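Local atomic coordinates of protein adenylyltransferase VopS (PDB entry 3LET), a protein that transfers AMP from ATP onto a threonine of host Rho GTPases, blocking their engagement of downstream effectors and so inhibiting actin assembly in infected cells. Residues N81-L85 against I86-A90; E250-L253 against K254-V258. One frame throughout, in Å; residues are numbered along the deposited sequence.

Followed from the N terminus, the chain reaches interaction 1 where helix 77-86 gives way to helix 88-102, and only much later interaction 2, where helix 238-255 ends. Each contact is a local turn on one continuous run of residues, so neither closes a long loop. They lie in series, without nesting or crossing, and do not touch: their centres are about 17 Å apart and their nearest atoms about 8 Å. The evidence for a link is helix 238-255 itself. Its Met-244 meets Leu-85 and Ile-86 of interaction 1, and its C-terminal turn forms interaction 2, which leads on to helix 260-274 within the Fic region.

Interaction 1 (N81-L85 against I86-A90); sequences NLKAL and IGDDA
The contact is a corner between two helices, turning at Gly-87, in which Leu-82 and Lys-83 of the last turn of helix 77-86 accept bonds from Ile-86 and Gly-87. Ile-86 N donates to Leu-82 O at 2.8 Å, the i to i-4 pairing of an alpha-helix, with the donor almost in line with the carbonyl. One residue on, Gly-87 N reaches Lys-83 O at 2.9 Å, but the N-H...O angle is only 138° and the donor is tilted from the carbonyl plane, consistent with the end of the helix, which the positive phi of Gly-87 (84°) marks. The same residue sits at the N-cap position of helix 88-102.

Across the outside of the corner runs a salt bridge, Lys-83 NZ to Asp-88 OD1 at 3.0 Å. The two side chains lie alongside one another and point the same way. Lys-83 starts with CG anti to the backbone N (chi1 166°), stays extended, then bends at chi4 so that its ammonium turns onto the syn side of OD1, moderately out of the carboxylate plane. OD2 is more distant, 3.7 Å from Lys-83 NZ.

On the buried side, Ile-86 CG1 lies 3.4 Å from Leu-82 O, and its CG2 packs at 4.0 Å against Leu-85 CB. Leu-82 reaches Phe-124 and Val-128 of helix 113-139 and Val-91 and Leu-94 of helix 88-102, while Leu-85 and Ile-86 both meet Met-244 of helix 238-255.

Interaction 2 (E250-L253 against K254-V258); sequences EGFL and KENPV
One face of the Phe-252 ring carries the side-chain amide of Asn-256: ND2 sits over the CD1-CE1 side, 3.1 Å from Phe-252 CD1, and Asn-256 CB stands over the same ring, offset toward its rim. The side chains cross at about a right angle, while ring and amide planes are inclined by 40°, so this is neither a flat stack nor a T-shaped one. With chi1 at -177°, Phe-252 CG lies opposite the backbone N, and the ring stands out from the helix where Asn-256, one turn on, can lay its amide over a face.

That amide is also fixed by hydrogen bonding. Phe-252 O accepts both Asn-256 N, at 2.9 Å, and Asn-256 ND2, at 3.0 Å, so backbone and side chain of one residue grip a single carbonyl. Asn-256 is the first residue beyond helix 238-255 to leave helical geometry, and the arrangement is a C-terminal helix cap.

The preceding carbonyl is shared too. Gly-251 lies within the wider pi-type turn at 250-252; its O takes Glu-255 N nearly along the carbonyl axis, at 3.0 Å, and Lys-254 N from above the carbonyl plane. Lys-254, bent at three successive torsions, folds back so that NZ donates a hydrogen bond to Glu-250 O at 2.9 Å, tilted from the carbonyl plane. The Glu-250 carboxylate looks elsewhere, to Lys-246 by a salt bridge and to the backbone N of Met-207.

Past the cap, Leu-253 O receives a CA-H...O contact from Pro-257 CA at 3.5 Å and a hydrogen bond from a water, which in turn accepts from Val-258 N. Leu-253 CD2 meets Val-258 CG1 at 4.0 Å, both side chains leaning on His-266 of helix 260-274.

Interaction 1 (N81-L85 against I86-A90)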
# COMPACT_ATOMS: atom_id res chain seq x y z
N ASN A 81 -11.11 10.00 -5.42
CA ASN A 81 -11.11 8.64 -5.94
C ASN A 81 -10.12 7.77 -5.13
O ASN A 81 -10.43 6.64 -4.81
CB ASN A 81 -10.69 8.61 -7.41
CG ASN A 81 -11.73 9.24 -8.33
OD1 ASN A 81 -12.89 9.41 -7.96
ND2 ASN A 81 -11.30 9.58 -9.55
N LEU A 82 -8.96 8.31 -4.79
CA LEU A 82 -7.97 7.58 -4.02
C LEU A 82 -8.47 7.40 -2.61
O LEU A 82 -8.29 6.35 -2.00
CB LEU A 82 -6.62 8.30 -3.97
CG LEU A 82 -5.82 8.21 -5.26
CD1 LEU A 82 -4.68 9.27 -5.25
CD2 LEU A 82 -5.26 6.78 -5.41
N LYS A 83 -9.08 8.44 -2.06
CA LYS A 83 -9.66 8.31 -0.73
C LYS A 83 -10.63 7.13 -0.70
O LYS A 83 -10.64 6.34 0.25
CB LYS A 83 -10.38 9.60 -0.36
CG LYS A 83 -11.29 9.43 0.86
CD LYS A 83 -11.76 10.80 1.39
CE LYS A 83 -13.10 10.70 2.07
NZ LYS A 83 -13.12 9.66 3.14
N ALA A 84 -11.46 7.02 -1.73
CA ALA A 84 -12.46 5.95 -1.78
C ALA A 84 -11.77 4.57 -1.79
O ALA A 84 -12.31 3.59 -1.27
CB ALA A 84 -13.37 6.11 -3.02
N LEU A 85 -10.58 4.51 -2.38
CA LEU A 85 -9.87 3.24 -2.52
C LEU A 85 -9.04 2.84 -1.31
O LEU A 85 -9.05 1.67 -0.91
CB LEU A 85 -8.95 3.28 -3.75
CG LEU A 85 -9.65 3.20 -5.11
CD1 LEU A 85 -8.74 3.73 -6.18
CD2 LEU A 85 -10.03 1.75 -5.43
N ILE A 86 -8.28 3.79 -0.75
CA ILE A 86 -7.26 3.42 0.26
C ILE A 86 -7.44 4.15 1.59
O ILE A 86 -6.69 3.90 2.54
CB ILE A 86 -5.82 3.62 -0.28
CG1 ILE A 86 -5.54 5.10 -0.54
CG2 ILE A 86 -5.62 2.81 -1.58
CD1 ILE A 86 -4.14 5.38 -1.08
N GLY A 87 -8.44 5.03 1.66
CA GLY A 87 -8.81 5.73 2.88
C GLY A 87 -8.01 6.99 3.18
O GLY A 87 -6.98 7.25 2.57
N ASP A 88 -8.48 7.75 4.17
CA ASP A 88 -7.92 9.08 4.48
C ASP A 88 -6.45 9.12 4.85
O ASP A 88 -5.70 9.98 4.35
CB ASP A 88 -8.71 9.70 5.63
CG ASP A 88 -10.11 10.08 5.22
OD1 ASP A 88 -10.31 10.32 4.01
OD2 ASP A 88 -10.99 10.14 6.10
N ASP A 89 -6.03 8.25 5.76
CA ASP A 89 -4.63 8.28 6.20
C ASP A 89 -3.70 7.98 5.03
O ASP A 89 -2.67 8.66 4.84
CB ASP A 89 -4.37 7.23 7.29
CG ASP A 89 -5.05 7.57 8.61
OD1 ASP A 89 -5.58 8.70 8.76
OD2 ASP A 89 -5.05 6.69 9.50
N ALA A 90 -4.04 6.96 4.26
CA ALA A 90 -3.14 6.54 3.19
C ALA A 90 -3.11 7.60 2.09
O ALA A 90 -2.04 7.92 1.55
CB ALA A 90 -3.55 5.18 2.62

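Interaction 2 (E250-L253 against K254-V258)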
# COMPACT_ATOMS: atom_id res chain seq x y z
N GLU A 250 -9.35 -5.65 5.66
CA GLU A 250 -10.16 -5.07 6.73
C GLU A 250 -11.56 -4.67 6.24
O GLU A 250 -12.46 -4.48 7.07
CB GLU A 250 -9.46 -3.84 7.33
CG GLU A 250 -8.11 -4.18 7.99
CD GLU A 250 -7.36 -2.94 8.46
OE1 GLU A 250 -7.84 -1.78 8.26
OE2 GLU A 250 -6.25 -3.11 9.02
N GLY A 251 -11.71 -4.57 4.93
CA GLY A 251 -12.95 -4.09 4.30
C GLY A 251 -13.55 -5.13 3.37
O GLY A 251 -14.52 -5.79 3.75
N PHE A 252 -12.96 -5.34 2.21
CA PHE A 252 -13.57 -6.22 1.20
C PHE A 252 -13.84 -7.65 1.73
O PHE A 252 -14.94 -8.18 1.55
CB PHE A 252 -12.70 -6.32 -0.05
CG PHE A 252 -13.32 -7.17 -1.13
CD1 PHE A 252 -14.37 -6.67 -1.90
CD2 PHE A 252 -12.86 -8.44 -1.38
CE1 PHE A 252 -14.95 -7.43 -2.90
CE2 PHE A 252 -13.45 -9.23 -2.39
CZ PHE A 252 -14.48 -8.72 -3.15
N LEU A 253 -12.86 -8.28 2.36
CA LEU A 253 -13.02 -9.67 2.81
C LEU A 253 -13.94 -9.80 4.03
O LEU A 253 -14.31 -10.91 4.41
CB LEU A 253 -11.67 -10.33 3.09
CG LEU A 253 -10.83 -10.52 1.83
CD1 LEU A 253 -9.43 -11.07 2.15
CD2 LEU A 253 -11.57 -11.46 0.83
N LYS A 254 -14.30 -8.67 4.63
CA LYS A 254 -15.31 -8.63 5.69
C LYS A 254 -16.74 -8.40 5.13
O LYS A 254 -17.70 -9.01 5.59
CB LYS A 254 -14.96 -7.53 6.70
CG LYS A 254 -13.59 -7.69 7.37
CD LYS A 254 -13.70 -8.09 8.85
CE LYS A 254 -12.66 -7.38 9.76
NZ LYS A 254 -12.65 -5.85 9.66
N GLU A 255 -16.88 -7.52 4.14
CA GLU A 255 -18.19 -7.23 3.54
C GLU A 255 -18.65 -8.38 2.65
O GLU A 255 -19.84 -8.56 2.40
CB GLU A 255 -18.13 -5.96 2.68
CG GLU A 255 -17.52 -4.77 3.38
CD GLU A 255 -18.56 -3.94 4.08
OE1 GLU A 255 -19.65 -4.47 4.36
OE2 GLU A 255 -18.28 -2.75 4.35
N ASN A 256 -17.67 -9.11 2.13
CA ASN A 256 -17.92 -10.21 1.21
C ASN A 256 -17.12 -11.41 1.72
O ASN A 256 -16.05 -11.71 1.19
CB ASN A 256 -17.44 -9.83 -0.20
CG ASN A 256 -17.88 -8.44 -0.61
OD1 ASN A 256 -19.02 -8.24 -1.03
ND2 ASN A 256 -16.98 -7.46 -0.47
N PRO A 257 -17.63 -12.07 2.77
CA PRO A 257 -16.89 -13.14 3.45
C PRO A 257 -16.64 -14.34 2.55
O PRO A 257 -17.51 -14.73 1.77
CB PRO A 257 -17.81 -13.52 4.61
CG PRO A 257 -18.74 -12.37 4.77
CD PRO A 257 -18.93 -11.82 3.40
N VAL A 258 -15.45 -14.92 2.65
CA VAL A 258 -15.14 -16.05 1.79
C VAL A 258 -15.07 -17.31 2.64
O VAL A 258 -14.98 -17.22 3.86
CB VAL A 258 -13.83 -15.83 1.00
CG1 VAL A 258 -13.96 -14.57 0.13
CG2 VAL A 258 -12.64 -15.72 1.93
O HOH W 1 -13.43 -13.43 4.60